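Local coordinates for putative glycosyltransferase (Mannosyltransferase) involved in glycosylating the PBCV-1 major capsid protein (Paramecium bursaria Chlorella virus 1, PDB 2P6W), which probably transfers a sugar from a nucleotide-sugar donor in a manganese-dependent reaction during glycosylation of the viral major capsid protein, this chain being its N-terminal domain, at residues 14-17 with 18-21; 24-27 with 28-32; 84-87 with 88-91; 143-146 with 147-150; 154-157 with 158-162. All coordinates share one frame; numbering follows the deposited sequence.

Interaction 1: 14-17 with 18-21; sequences HFPK and ETIY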
loop_
_atom_site.group_PDB
_atom_site.type_symbol
_atom_site.label_atom_id
_atom_site.label_comp_id
_atom_site.label_asym_id
_atom_site.label_seq_id
_atom_site.Cartn_x
_atom_site.Cartn_y
_atom_site.Cartn_z
ATOM N N HIS A 14 7.832 8.830 -1.890
ATOM C CA HIS A 14 7.593 10.036 -1.098
ATOM C C HIS A 14 8.395 11.180 -1.664
ATOM O O HIS A 14 9.504 10.986 -2.146
ATOM C CB HIS A 14 7.969 9.864 0.370
ATOM C CG HIS A 14 7.350 10.903 1.253
ATOM N ND1 HIS A 14 6.092 10.758 1.803
ATOM C CD2 HIS A 14 7.788 12.129 1.632
ATOM C CE1 HIS A 14 5.796 11.836 2.507
ATOM N NE2 HIS A 14 6.804 12.689 2.410
ATOM N N PHE A 15 7.810 12.365 -1.595
ATOM C CA PHE A 15 8.516 13.610 -1.849
ATOM C C PHE A 15 8.028 14.633 -0.814
ATOM O O PHE A 15 6.823 14.714 -0.566
ATOM C CB PHE A 15 8.199 14.119 -3.255
ATOM C CG PHE A 15 8.928 15.378 -3.616
ATOM C CD1 PHE A 15 8.352 16.623 -3.357
ATOM C CD2 PHE A 15 10.177 15.324 -4.209
ATOM C CE1 PHE A 15 9.025 17.808 -3.681
ATOM C CE2 PHE A 15 10.858 16.506 -4.543
ATOM C CZ PHE A 15 10.271 17.741 -4.274
ATOM N N PRO A 16 8.954 15.435 -0.221
ATOM C CA PRO A 16 10.402 15.559 -0.421
ATOM C C PRO A 16 11.263 14.666 0.478
ATOM O O PRO A 16 10.751 14.016 1.419
ATOM C CB PRO A 16 10.660 17.025 -0.062
ATOM C CG PRO A 16 9.689 17.261 1.099
ATOM C CD PRO A 16 8.473 16.395 0.792
ATOM N N LYS A 17 12.574 14.655 0.211
ATOM C CA LYS A 17 13.474 13.788 0.965
ATOM C C LYS A 17 13.682 14.285 2.391
ATOM O O LYS A 17 14.212 13.546 3.228
ATOM C CB LYS A 17 14.814 13.618 0.250
ATOM C CG LYS A 17 15.640 14.894 0.156
ATOM C CD LYS A 17 16.928 14.644 -0.621
ATOM C CE LYS A 17 17.644 15.955 -0.963
ATOM N NZ LYS A 17 17.825 16.827 0.213
ATOM N N GLU A 18 13.266 15.529 2.660
ATOM C CA GLU A 18 13.425 16.132 3.995
ATOM C C GLU A 18 12.470 15.547 5.043
ATOM O O GLU A 18 12.628 15.795 6.248
ATOM C CB GLU A 18 13.256 17.663 3.935
ATOM C CG GLU A 18 14.487 18.413 3.410
ATOM C CD GLU A 18 14.717 18.239 1.914
ATOM O OE1 GLU A 18 13.727 18.081 1.172
ATOM O OE2 GLU A 18 15.895 18.289 1.478
ATOM N N THR A 19 11.472 14.791 4.584
ATOM C CA THR A 19 10.483 14.249 5.489
ATOM C C THR A 19 11.088 13.026 6.147
ATOM O O THR A 19 11.254 11.990 5.509
ATOM C CB THR A 19 9.176 13.935 4.757
ATOM O OG1 THR A 19 8.671 15.159 4.196
ATOM C CG2 THR A 19 8.167 13.384 5.726
ATOM N N ILE A 20 11.457 13.183 7.420
ATOM C CA ILE A 20 12.229 12.166 8.129
ATOM C C ILE A 20 11.500 10.834 8.286
ATOM O O ILE A 20 12.076 9.787 7.995
ATOM C CB ILE A 20 12.770 12.704 9.472
ATOM C CG1 ILE A 20 13.758 13.838 9.208
ATOM C CG2 ILE A 20 13.442 11.597 10.302
ATOM C CD1 ILE A 20 14.891 13.493 8.206
ATOM N N TYR A 21 10.232 10.857 8.698
ATOM C CA TYR A 21 9.552 9.569 8.906
ATOM C C TYR A 21 9.545 8.722 7.641
ATOM O O TYR A 21 9.673 7.499 7.715
ATOM C CB TYR A 21 8.136 9.731 9.442
ATOM C CG TYR A 21 7.096 10.124 8.429
ATOM C CD1 TYR A 21 6.500 9.166 7.576
ATOM C CD2 TYR A 21 6.665 11.445 8.339
ATOM C CE1 TYR A 21 5.536 9.528 6.633
ATOM C CE2 TYR A 21 5.691 11.816 7.419
ATOM C CZ TYR A 21 5.123 10.856 6.574
ATOM O OH TYR A 21 4.147 11.251 5.677
HETATM O O HOH W 1 5.885 15.164 3.693
HETATM O O HOH W 2 11.330 11.600 2.704
#
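H14 and T19 meet where the chain turns into helix 20-36, their side chains crossing at about a right angle. NE2 of H14 comes within 3.6 Å of T19 CB, but the polar link is indirect: one water lies in the plane of the imidazole at its edge, 2.9 Å from H14 NE2, and also hydrogen-bonds T19 OG1. With chi1 of -162°, CG of H14 lies opposite the backbone N and beside the carbonyl carbon, which brings NE2 toward T19. Its other nitrogen, ND1, bonds to S81 OG, so the ring is held at both nitrogens. CE1 of H14 then reaches Y21 OH at 3.6 Å, the two ring planes standing 71° apart in an oblique pairing.

The loop follows strand 8-13, in the first strand-to-helix connection of a GT-A nucleotide-binding fold. P16, preceded by a cis peptide, opens a type I beta turn to T19, closed by a weak bond from T19 N to P16 O at 3.3 Å. A second water donates to both P16 O and T19 O. In a salt bridge, K17 NZ meets E18 OE2 on its syn side at 2.7 Å, 33° out of the carboxylate plane; the end of the lysine chain bends to make this reach. F15 binds UDP in a complex of this protein, and P16 CB sits 4.0 Å above the plane of the F15 ring, over its centre.

Interaction 2: 24-27 with 28-32; sequences KTKE and LVEEY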
loop_
_atom_site.group_PDB
_atom_site.type_symbol
_atom_site.label_atom_id
_atom_site.label_comp_id
_atom_site.label_asym_id
_atom_site.label_seq_id
_atom_site.Cartn_x
_atom_site.Cartn_y
_atom_site.Cartn_z
ATOM N N LYS A 24 12.714 6.964 7.016
ATOM C CA LYS A 24 12.844 5.815 7.910
ATOM C C LYS A 24 11.992 4.636 7.462
ATOM O O LYS A 24 12.462 3.493 7.459
ATOM C CB LYS A 24 12.535 6.217 9.351
ATOM C CG LYS A 24 13.595 7.143 9.931
ATOM C CD LYS A 24 13.267 7.479 11.354
ATOM C CE LYS A 24 14.426 8.144 12.061
ATOM N NZ LYS A 24 14.095 8.162 13.497
ATOM N N THR A 25 10.741 4.885 7.086
ATOM C CA THR A 25 9.913 3.794 6.585
ATOM C C THR A 25 10.515 3.206 5.307
ATOM O O THR A 25 10.556 1.989 5.159
ATOM C CB THR A 25 8.467 4.224 6.324
ATOM O OG1 THR A 25 8.461 5.231 5.314
ATOM C CG2 THR A 25 7.829 4.770 7.598
ATOM N N LYS A 26 10.981 4.065 4.396
ATOM C CA LYS A 26 11.672 3.580 3.200
ATOM C C LYS A 26 12.814 2.615 3.575
ATOM O O LYS A 26 12.927 1.524 3.011
ATOM C CB LYS A 26 12.240 4.746 2.399
ATOM C CG LYS A 26 12.965 4.287 1.139
ATOM C CD LYS A 26 13.913 5.348 0.624
ATOM C CE LYS A 26 14.652 4.858 -0.617
ATOM N NZ LYS A 26 15.596 5.887 -1.185
ATOM N N GLU A 27 13.666 3.041 4.510
ATOM C CA GLU A 27 14.791 2.207 4.957
ATOM C C GLU A 27 14.348 0.837 5.437
ATOM O O GLU A 27 14.952 -0.183 5.083
ATOM C CB GLU A 27 15.580 2.915 6.059
ATOM C CG GLU A 27 16.486 4.005 5.484
ATOM C CD GLU A 27 17.041 4.949 6.535
ATOM O OE1 GLU A 27 16.818 4.708 7.746
ATOM O OE2 GLU A 27 17.697 5.942 6.135
ATOM N N LEU A 28 13.291 0.809 6.249
ATOM C CA LEU A 28 12.795 -0.456 6.808
ATOM C C LEU A 28 12.177 -1.359 5.731
ATOM O O LEU A 28 12.384 -2.572 5.724
ATOM C CB LEU A 28 11.796 -0.187 7.940
ATOM C CG LEU A 28 12.375 0.543 9.150
ATOM C CD1 LEU A 28 11.280 0.656 10.220
ATOM C CD2 LEU A 28 13.577 -0.219 9.676
ATOM N N VAL A 29 11.443 -0.768 4.802
ATOM C CA VAL A 29 10.900 -1.551 3.686
ATOM C C VAL A 29 12.014 -2.094 2.787
ATOM O O VAL A 29 11.998 -3.281 2.415
ATOM C CB VAL A 29 9.817 -0.784 2.911
ATOM C CG1 VAL A 29 9.252 -1.630 1.751
ATOM C CG2 VAL A 29 8.677 -0.393 3.844
ATOM N N GLU A 30 12.992 -1.251 2.458
ATOM C CA GLU A 30 14.109 -1.694 1.622
ATOM C C GLU A 30 14.844 -2.867 2.305
ATOM O O GLU A 30 15.177 -3.888 1.665
ATOM C CB GLU A 30 15.063 -0.528 1.331
ATOM C CG GLU A 30 16.119 -0.874 0.274
ATOM C CD GLU A 30 16.672 0.330 -0.490
ATOM O OE1 GLU A 30 16.498 1.490 -0.046
ATOM O OE2 GLU A 30 17.292 0.099 -1.562
ATOM N N GLU A 31 15.063 -2.731 3.613
ATOM C CA GLU A 31 15.754 -3.774 4.356
ATOM C C GLU A 31 14.940 -5.049 4.273
ATOM O O GLU A 31 15.466 -6.134 4.014
ATOM C CB GLU A 31 15.916 -3.400 5.832
ATOM C CG GLU A 31 16.610 -4.508 6.616
ATOM C CD GLU A 31 16.445 -4.390 8.117
ATOM O OE1 GLU A 31 15.652 -3.533 8.589
ATOM O OE2 GLU A 31 17.114 -5.182 8.827
ATOM N N TYR A 32 13.637 -4.907 4.510
ATOM C CA TYR A 32 12.759 -6.069 4.480
ATOM C C TYR A 32 12.828 -6.791 3.123
ATOM O O TYR A 32 12.917 -8.026 3.055
ATOM C CB TYR A 32 11.332 -5.634 4.816
ATOM C CG TYR A 32 10.355 -6.789 4.853
ATOM C CD1 TYR A 32 10.377 -7.716 5.903
ATOM C CD2 TYR A 32 9.403 -6.949 3.837
ATOM C CE1 TYR A 32 9.480 -8.794 5.933
ATOM C CE2 TYR A 32 8.519 -8.014 3.849
ATOM C CZ TYR A 32 8.559 -8.940 4.897
ATOM O OH TYR A 32 7.679 -10.002 4.903
#
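K26 and E30 lie side by side, one turn apart on helix 20-36, the helical crossover of a beta-alpha-beta unit between strands 8-13 and 39-43 of the nucleotide-binding sheet. Backbone bonding is regular alpha-helical, each N-H reaching the carbonyl four residues earlier: L28 N to K24 O, V29 N to T25 O, E30 N to K26 O and E31 N to E27 O. The middle two are the straighter, both at 168° at the hydrogen, and the shortest is E30 N to K26 O at 2.8 Å. A side-chain hydroxyl adds to these hydrogen bonds: T25 OG1 is bonded to A22 O and to the carbonyl of S81, a residue that contacts UDP in a complex of this protein.

Among charged groups, K26 and E30 run the same way as extended chains, both with CG turned from the backbone N. Their charged ends do not touch: NZ of K26 stays 4.6 Å from OE1 of E30, at most a long-range attraction, while K26 CE is the nearer atom at 3.9 Å from that oxygen. E27 is paired one turn back with R23.

The packing contacts set side-chain carbons against carbonyl oxygens of the preceding turn. V29, buried against F40 of strand 39-43, puts CG2 3.3 Å from T25 O. L28, with chi1 of -63°, lays its branch point back along the turn, CG 3.4 Å from K24 O.

Interaction 3: 84-87 with 88-91; sequences YVNP and KNKN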
loop_
_atom_site.group_PDB
_atom_site.type_symbol
_atom_site.label_atom_id
_atom_site.label_comp_id
_atom_site.label_asym_id
_atom_site.label_seq_id
_atom_site.Cartn_x
_atom_site.Cartn_y
_atom_site.Cartn_z
ATOM N N TYR A 84 5.235 0.981 7.844
ATOM C CA TYR A 84 6.575 0.408 7.976
ATOM C C TYR A 84 6.520 -1.069 8.326
ATOM O O TYR A 84 5.462 -1.612 8.611
ATOM C CB TYR A 84 7.407 1.172 9.000
ATOM C CG TYR A 84 6.873 1.102 10.412
ATOM C CD1 TYR A 84 7.337 0.143 11.313
ATOM C CD2 TYR A 84 5.928 2.025 10.859
ATOM C CE1 TYR A 84 6.851 0.089 12.607
ATOM C CE2 TYR A 84 5.433 1.987 12.163
ATOM C CZ TYR A 84 5.899 1.008 13.037
ATOM O OH TYR A 84 5.423 0.969 14.327
ATOM N N VAL A 85 7.680 -1.709 8.265
ATOM C CA VAL A 85 7.787 -3.104 8.619
ATOM C C VAL A 85 8.109 -3.183 10.107
ATOM O O VAL A 85 9.099 -2.609 10.570
ATOM C CB VAL A 85 8.877 -3.795 7.777
ATOM C CG1 VAL A 85 9.109 -5.201 8.273
ATOM C CG2 VAL A 85 8.478 -3.822 6.282
ATOM N N ASN A 86 7.264 -3.884 10.854
ATOM C CA ASN A 86 7.499 -4.136 12.281
ATOM C C ASN A 86 8.830 -4.885 12.495
ATOM O O ASN A 86 8.959 -6.032 12.060
ATOM C CB ASN A 86 6.342 -4.977 12.824
ATOM C CG ASN A 86 6.521 -5.377 14.286
ATOM O OD1 ASN A 86 7.406 -4.877 14.984
ATOM N ND2 ASN A 86 5.682 -6.297 14.746
ATOM N N PRO A 87 9.814 -4.245 13.161
ATOM C CA PRO A 87 11.119 -4.913 13.339
ATOM C C PRO A 87 11.021 -6.315 13.948
ATOM O O PRO A 87 11.814 -7.198 13.581
ATOM C CB PRO A 87 11.883 -3.963 14.267
ATOM C CG PRO A 87 11.276 -2.627 14.021
ATOM C CD PRO A 87 9.811 -2.889 13.739
ATOM N N LYS A 88 10.058 -6.525 14.845
ATOM C CA LYS A 88 9.908 -7.823 15.522
ATOM C C LYS A 88 9.616 -8.941 14.516
ATOM O O LYS A 88 9.954 -10.115 14.758
ATOM C CB LYS A 88 8.807 -7.776 16.600
ATOM C CG LYS A 88 8.548 -9.135 17.276
ATOM C CD LYS A 88 7.216 -9.172 18.017
ATOM C CE LYS A 88 6.864 -10.587 18.486
ATOM N NZ LYS A 88 6.740 -11.565 17.359
ATOM N N ASN A 89 9.021 -8.568 13.382
ATOM C CA ASN A 89 8.597 -9.533 12.374
ATOM C C ASN A 89 9.302 -9.453 11.017
ATOM O O ASN A 89 8.902 -10.118 10.060
ATOM C CB ASN A 89 7.079 -9.486 12.196
ATOM C CG ASN A 89 6.360 -10.258 13.268
ATOM O OD1 ASN A 89 5.287 -9.871 13.725
ATOM N ND2 ASN A 89 6.981 -11.341 13.718
ATOM N N LYS A 90 10.374 -8.672 10.946
ATOM C CA LYS A 90 11.064 -8.442 9.679
ATOM C C LYS A 90 11.674 -9.709 9.064
ATOM O O LYS A 90 11.887 -9.764 7.851
ATOM C CB LYS A 90 12.128 -7.342 9.835
ATOM C CG LYS A 90 13.365 -7.822 10.576
ATOM C CD LYS A 90 14.482 -6.767 10.565
ATOM C CE LYS A 90 15.770 -7.401 11.066
ATOM N NZ LYS A 90 16.827 -6.382 11.302
ATOM N N ASN A 91 11.940 -10.729 9.883
ATOM C CA ASN A 91 12.489 -11.977 9.352
ATOM C C ASN A 91 11.423 -12.964 8.864
ATOM O O ASN A 91 11.736 -14.101 8.494
ATOM C CB ASN A 91 13.448 -12.643 10.356
ATOM C CG ASN A 91 14.662 -11.787 10.651
ATOM O OD1 ASN A 91 14.957 -11.488 11.811
ATOM N ND2 ASN A 91 15.369 -11.378 9.599
#
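N86 meets K88 and N89 with two acceptors, one from its side chain and one from its main chain, in the turn that follows strand 83-85. Its carbonyl O takes the N-H of N89 at 2.9 Å, with an N-H...O angle of 150°, the donor standing well above the carbonyl plane. Its amide oxygen OD1 takes the N-H of K88 at 3.1 Å, again from above the plane, 68° out of it, so that bond does not lie on a lone pair. With chi1 of 176°, CG of N86 is swung off its own nitrogen, which sets the amide alongside K88, the two side chains pointing the same way and OD1 3.6 Å from K88 CB. The other end of the amide is satisfied elsewhere: N86 ND2 donates to the carbonyls of A191 and K189, so both amide atoms have partners.

P87 has no N-H to offer but accepts through its O a weak, nearly straight bond from K90 N, 3.3 Å long. The aliphatic part of K90 leans on the same carbonyl, CG lying 3.4 Å from P87 O, and K90 CB meets V85 CG1 at 4.0 Å, the two side chains crossing near a right angle. At its tip, K90 NZ forms a salt bridge with E31 of helix 20-36, and K90 O accepts from H36 NE2. The N86 OD1 bond two residues ahead is the hallmark of an Asx turn, here leading edge strand 83-85 of the small three-stranded sheet into a short helical turn.

Interaction 4: 143-146 with 147-150; sequences NEAP and WNTF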
loop_
_atom_site.group_PDB
_atom_site.type_symbol
_atom_site.label_atom_id
_atom_site.label_comp_id
_atom_site.label_asym_id
_atom_site.label_seq_id
_atom_site.Cartn_x
_atom_site.Cartn_y
_atom_site.Cartn_z
ATOM N N ASN A 143 -9.376 12.384 -12.424
ATOM C CA ASN A 143 -9.954 13.715 -12.611
ATOM C C ASN A 143 -11.407 13.696 -13.076
ATOM O O ASN A 143 -11.889 14.660 -13.680
ATOM C CB ASN A 143 -9.090 14.560 -13.550
ATOM C CG ASN A 143 -7.819 15.079 -12.883
ATOM O OD1 ASN A 143 -6.713 14.878 -13.392
ATOM N ND2 ASN A 143 -7.973 15.773 -11.758
ATOM N N GLU A 144 -12.092 12.599 -12.786
ATOM C CA GLU A 144 -13.483 12.419 -13.162
ATOM C C GLU A 144 -14.315 12.161 -11.902
ATOM O O GLU A 144 -13.968 11.294 -11.100
ATOM C CB GLU A 144 -13.555 11.223 -14.124
ATOM C CG GLU A 144 -14.916 10.826 -14.618
ATOM C CD GLU A 144 -14.846 9.728 -15.675
ATOM O OE1 GLU A 144 -13.811 9.637 -16.385
ATOM O OE2 GLU A 144 -15.827 8.965 -15.802
ATOM N N ALA A 145 -15.387 12.936 -11.710
ATOM C CA ALA A 145 -16.335 12.680 -10.620
ATOM C C ALA A 145 -17.022 11.340 -10.898
ATOM O O ALA A 145 -17.315 11.043 -12.060
ATOM C CB ALA A 145 -17.373 13.784 -10.539
ATOM N N PRO A 146 -17.314 10.549 -9.845
ATOM C CA PRO A 146 -17.101 10.814 -8.431
ATOM C C PRO A 146 -15.753 10.325 -7.914
ATOM O O PRO A 146 -15.492 10.416 -6.713
ATOM C CB PRO A 146 -18.183 9.966 -7.773
ATOM C CG PRO A 146 -18.275 8.761 -8.673
ATOM C CD PRO A 146 -18.005 9.253 -10.059
ATOM N N TRP A 147 -14.919 9.796 -8.801
ATOM C CA TRP A 147 -13.652 9.173 -8.377
ATOM C C TRP A 147 -12.649 10.188 -7.854
ATOM O O TRP A 147 -11.791 9.844 -7.043
ATOM C CB TRP A 147 -13.090 8.295 -9.507
ATOM C CG TRP A 147 -14.199 7.524 -10.106
ATOM C CD1 TRP A 147 -14.679 7.609 -11.384
ATOM C CD2 TRP A 147 -15.045 6.608 -9.418
ATOM N NE1 TRP A 147 -15.765 6.780 -11.538
ATOM C CE2 TRP A 147 -16.009 6.152 -10.339
ATOM C CE3 TRP A 147 -15.074 6.115 -8.106
ATOM C CZ2 TRP A 147 -16.992 5.220 -9.984
ATOM C CZ3 TRP A 147 -16.052 5.202 -7.759
ATOM C CH2 TRP A 147 -16.998 4.760 -8.697
ATOM N N ASN A 148 -12.789 11.437 -8.304
ATOM C CA ASN A 148 -11.930 12.535 -7.845
ATOM C C ASN A 148 -12.336 13.112 -6.487
ATOM O O ASN A 148 -11.813 14.159 -6.069
ATOM C CB ASN A 148 -11.796 13.645 -8.902
ATOM C CG ASN A 148 -13.100 14.378 -9.185
ATOM O OD1 ASN A 148 -14.158 14.067 -8.624
ATOM N ND2 ASN A 148 -13.026 15.373 -10.084
ATOM N N THR A 149 -13.268 12.432 -5.806
ATOM C CA THR A 149 -13.675 12.832 -4.464
ATOM C C THR A 149 -13.164 11.826 -3.437
ATOM O O THR A 149 -12.968 10.634 -3.739
ATOM C CB THR A 149 -15.213 13.028 -4.318
ATOM O OG1 THR A 149 -15.899 11.765 -4.416
ATOM C CG2 THR A 149 -15.743 13.992 -5.378
ATOM N N PHE A 150 -12.933 12.308 -2.221
ATOM C CA PHE A 150 -12.447 11.461 -1.134
ATOM C C PHE A 150 -13.323 10.216 -0.941
ATOM O O PHE A 150 -14.566 10.323 -0.986
ATOM C CB PHE A 150 -12.441 12.305 0.146
ATOM C CG PHE A 150 -11.939 11.589 1.354
ATOM C CD1 PHE A 150 -10.586 11.619 1.681
ATOM C CD2 PHE A 150 -12.817 10.898 2.185
ATOM C CE1 PHE A 150 -10.115 10.961 2.814
ATOM C CE2 PHE A 150 -12.352 10.243 3.324
ATOM C CZ PHE A 150 -11.003 10.267 3.633
HETATM O O HOH W 3 -10.305 16.386 -10.765
#
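Two backbone turns overlap here, carrying the chain from N143 to F150 between helices 132-140 and 153-164. The peptide before P146 is cis. E144 O accepts N148 N at 3.0 Å across this cis peptide, in a bent bond; P146 then opens a type I beta turn that T149 N closes onto P146 O at 3.1 Å. That carbonyl also takes the T149 hydroxyl, OG1 donating at 2.7 Å from only 15° off the carbonyl plane, whereas the amide comes from well above it. T149 reaches it with chi1 of 69°, OG1 tucked between its own backbone N and carbonyl carbon.

P146 lays its CD and CG over one face of the W147 indole. CD sits 3.7 Å from the centroid of the five-membered ring and 14° off its normal, a CH-pi contact, while CG lies over the indole centre, 3.8 Å above its plane; the two side chains run alongside each other. N148 turns back toward the first residues, OD1 coming 3.3 Å from A145 CA, and one water accepts from both its ND2 and N143 ND2, 2.6 Å from the latter. Beyond the turn, W147 meets Y160 edge-to-face. The backbone angles of A145 and P146 around the cis peptide are those of a type VIa turn from E144 to W147, which runs into the type I turn P146 to T149 in a surface connection between two helices, away from the nucleotide and manganese sites.

Interaction 5: 154-157 with 158-162; sequences QKTV and YEYVF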
loop_
_atom_site.group_PDB
_atom_site.type_symbol
_atom_site.label_atom_id
_atom_site.label_comp_id
_atom_site.label_asym_id
_atom_site.label_seq_id
_atom_site.Cartn_x
_atom_site.Cartn_y
_atom_site.Cartn_z
ATOM N N GLN A 154 -9.008 4.870 -3.233
ATOM C CA GLN A 154 -9.588 3.875 -2.338
ATOM C C GLN A 154 -11.050 3.606 -2.700
ATOM O O GLN A 154 -11.508 2.461 -2.724
ATOM C CB GLN A 154 -9.469 4.395 -0.910
ATOM C CG GLN A 154 -9.968 3.460 0.147
ATOM C CD GLN A 154 -9.557 3.945 1.519
ATOM O OE1 GLN A 154 -8.416 3.757 1.935
ATOM N NE2 GLN A 154 -10.487 4.565 2.237
ATOM N N LYS A 155 -11.790 4.687 -2.974
ATOM C CA LYS A 155 -13.163 4.581 -3.434
ATOM C C LYS A 155 -13.230 3.978 -4.842
ATOM O O LYS A 155 -14.138 3.208 -5.164
ATOM C CB LYS A 155 -13.824 5.967 -3.413
ATOM C CG LYS A 155 -15.190 5.981 -4.098
ATOM C CD LYS A 155 -16.124 7.087 -3.582
ATOM C CE LYS A 155 -15.518 8.477 -3.695
ATOM N NZ LYS A 155 -16.529 9.460 -3.153
ATOM N N THR A 156 -12.243 4.311 -5.676
ATOM C CA THR A 156 -12.252 3.823 -7.056
ATOM C C THR A 156 -12.043 2.313 -7.085
ATOM O O THR A 156 -12.724 1.588 -7.820
ATOM C CB THR A 156 -11.191 4.535 -7.892
ATOM O OG1 THR A 156 -11.397 5.952 -7.755
ATOM C CG2 THR A 156 -11.291 4.099 -9.367
ATOM N N VAL A 157 -11.091 1.832 -6.300
ATOM C CA VAL A 157 -10.906 0.395 -6.192
ATOM C C VAL A 157 -12.185 -0.286 -5.693
ATOM O O VAL A 157 -12.668 -1.241 -6.303
ATOM C CB VAL A 157 -9.684 0.057 -5.289
ATOM C CG1 VAL A 157 -9.666 -1.437 -4.931
ATOM C CG2 VAL A 157 -8.404 0.417 -6.001
ATOM N N TYR A 158 -12.737 0.190 -4.587
ATOM C CA TYR A 158 -13.882 -0.488 -4.000
ATOM C C TYR A 158 -15.180 -0.414 -4.834
ATOM O O TYR A 158 -15.937 -1.411 -4.927
ATOM C CB TYR A 158 -14.112 0.002 -2.570
ATOM C CG TYR A 158 -15.070 -0.865 -1.799
ATOM C CD1 TYR A 158 -14.703 -2.146 -1.383
ATOM C CD2 TYR A 158 -16.363 -0.408 -1.494
ATOM C CE1 TYR A 158 -15.589 -2.943 -0.661
ATOM C CE2 TYR A 158 -17.249 -1.200 -0.770
ATOM C CZ TYR A 158 -16.863 -2.460 -0.375
ATOM O OH TYR A 158 -17.730 -3.252 0.342
ATOM N N GLU A 159 -15.440 0.757 -5.408
ATOM C CA GLU A 159 -16.723 1.041 -6.065
ATOM C C GLU A 159 -16.712 1.016 -7.590
ATOM O O GLU A 159 -17.798 0.914 -8.215
ATOM C CB GLU A 159 -17.273 2.375 -5.585
ATOM C CG GLU A 159 -17.602 2.401 -4.084
ATOM C CD GLU A 159 -18.182 3.723 -3.629
ATOM O OE1 GLU A 159 -18.955 4.328 -4.406
ATOM O OE2 GLU A 159 -17.850 4.169 -2.503
ATOM N N TYR A 160 -15.526 1.144 -8.192
ATOM C CA TYR A 160 -15.405 1.040 -9.643
ATOM C C TYR A 160 -14.809 -0.317 -10.042
ATOM O O TYR A 160 -15.368 -1.030 -10.879
ATOM C CB TYR A 160 -14.566 2.186 -10.222
ATOM C CG TYR A 160 -14.645 2.283 -11.720
ATOM C CD1 TYR A 160 -15.597 3.094 -12.325
ATOM C CD2 TYR A 160 -13.775 1.557 -12.530
ATOM C CE1 TYR A 160 -15.684 3.172 -13.699
ATOM C CE2 TYR A 160 -13.850 1.629 -13.907
ATOM C CZ TYR A 160 -14.801 2.436 -14.487
ATOM O OH TYR A 160 -14.892 2.520 -15.863
ATOM N N VAL A 161 -13.679 -0.677 -9.439
ATOM C CA VAL A 161 -12.984 -1.897 -9.872
ATOM C C VAL A 161 -13.700 -3.152 -9.397
ATOM O O VAL A 161 -14.023 -4.047 -10.190
ATOM C CB VAL A 161 -11.506 -1.933 -9.398
ATOM C CG1 VAL A 161 -10.859 -3.263 -9.741
ATOM C CG2 VAL A 161 -10.721 -0.797 -10.066
ATOM N N PHE A 162 -13.951 -3.220 -8.092
ATOM C CA PHE A 162 -14.485 -4.460 -7.531
ATOM C C PHE A 162 -15.783 -4.959 -8.216
ATOM O O PHE A 162 -15.886 -6.152 -8.528
ATOM C CB PHE A 162 -14.665 -4.346 -6.009
ATOM C CG PHE A 162 -13.380 -4.483 -5.217
ATOM C CD1 PHE A 162 -12.136 -4.604 -5.846
ATOM C CD2 PHE A 162 -13.426 -4.435 -3.820
ATOM C CE1 PHE A 162 -10.952 -4.713 -5.079
ATOM C CE2 PHE A 162 -12.261 -4.537 -3.071
ATOM C CZ PHE A 162 -11.035 -4.687 -3.694
#
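V157 and F162 cross obliquely on helix 153-164, the phenyl ring lying beside the valine's CG1. Followed outward, F162 begins with CB 3.7 Å from V157 O. Chi1 of -78° keeps CG beside the residue's own backbone N, and the ring then passes over that carbonyl: CG is at 3.5 Å and CD1 at 3.4 Å, so V157 O lies over one ring face. Farther out the partner changes from oxygen to methyl, CE1 meeting V157 CG1 at 3.5 Å and CZ the same methyl slightly farther off. The ring also stacks with Y169 and touches Y107 and T109 of strand 107-110, which places this side of the helix against the main sheet of the GT-A fold.

A wider, pi-type turn explains why residues five apart meet. The first two backbone bonds, Y158 N to Q154 O and E159 N to K155 O, are alpha-helical; T156 O then accepts from both Y160 N and V161 N, each at 2.9 Å, and F162 N reaches V157 O, five residues back. The two donors at T156 O differ: V161 N comes in nearly along the C=O axis, while Y160 N stands 36° out of the carbonyl plane.

On the flank, K155 CD rests 3.6 Å from E159 OE2, and the bend at chi3 (56°) then turns CE and NZ away from the carboxylate; NZ bonds T149 OG1 and F150 O, while E159 OE2 bonds Y118 OH.

All five contacts are local and follow in series, none nested or crossed. Interaction 1 closes the turn from strand 8-13 into helix 20-36, and interaction 2 continues along that helix toward strand 39-43. Interaction 3 rounds the loop after strand 83-85 and touches interaction 2 through charged ends and through Y32 packed on V85, so helix and small sheet are joined. On the opposite side of the chain's centre from interactions 2 and 3, interaction 4 closes the loop that leads into helix 153-164 and interaction 5 lies on that helix; W147 CB packs on T156 OG1 at 3.4 Å. The centres of interactions 1 and 5 are about 28 Å apart.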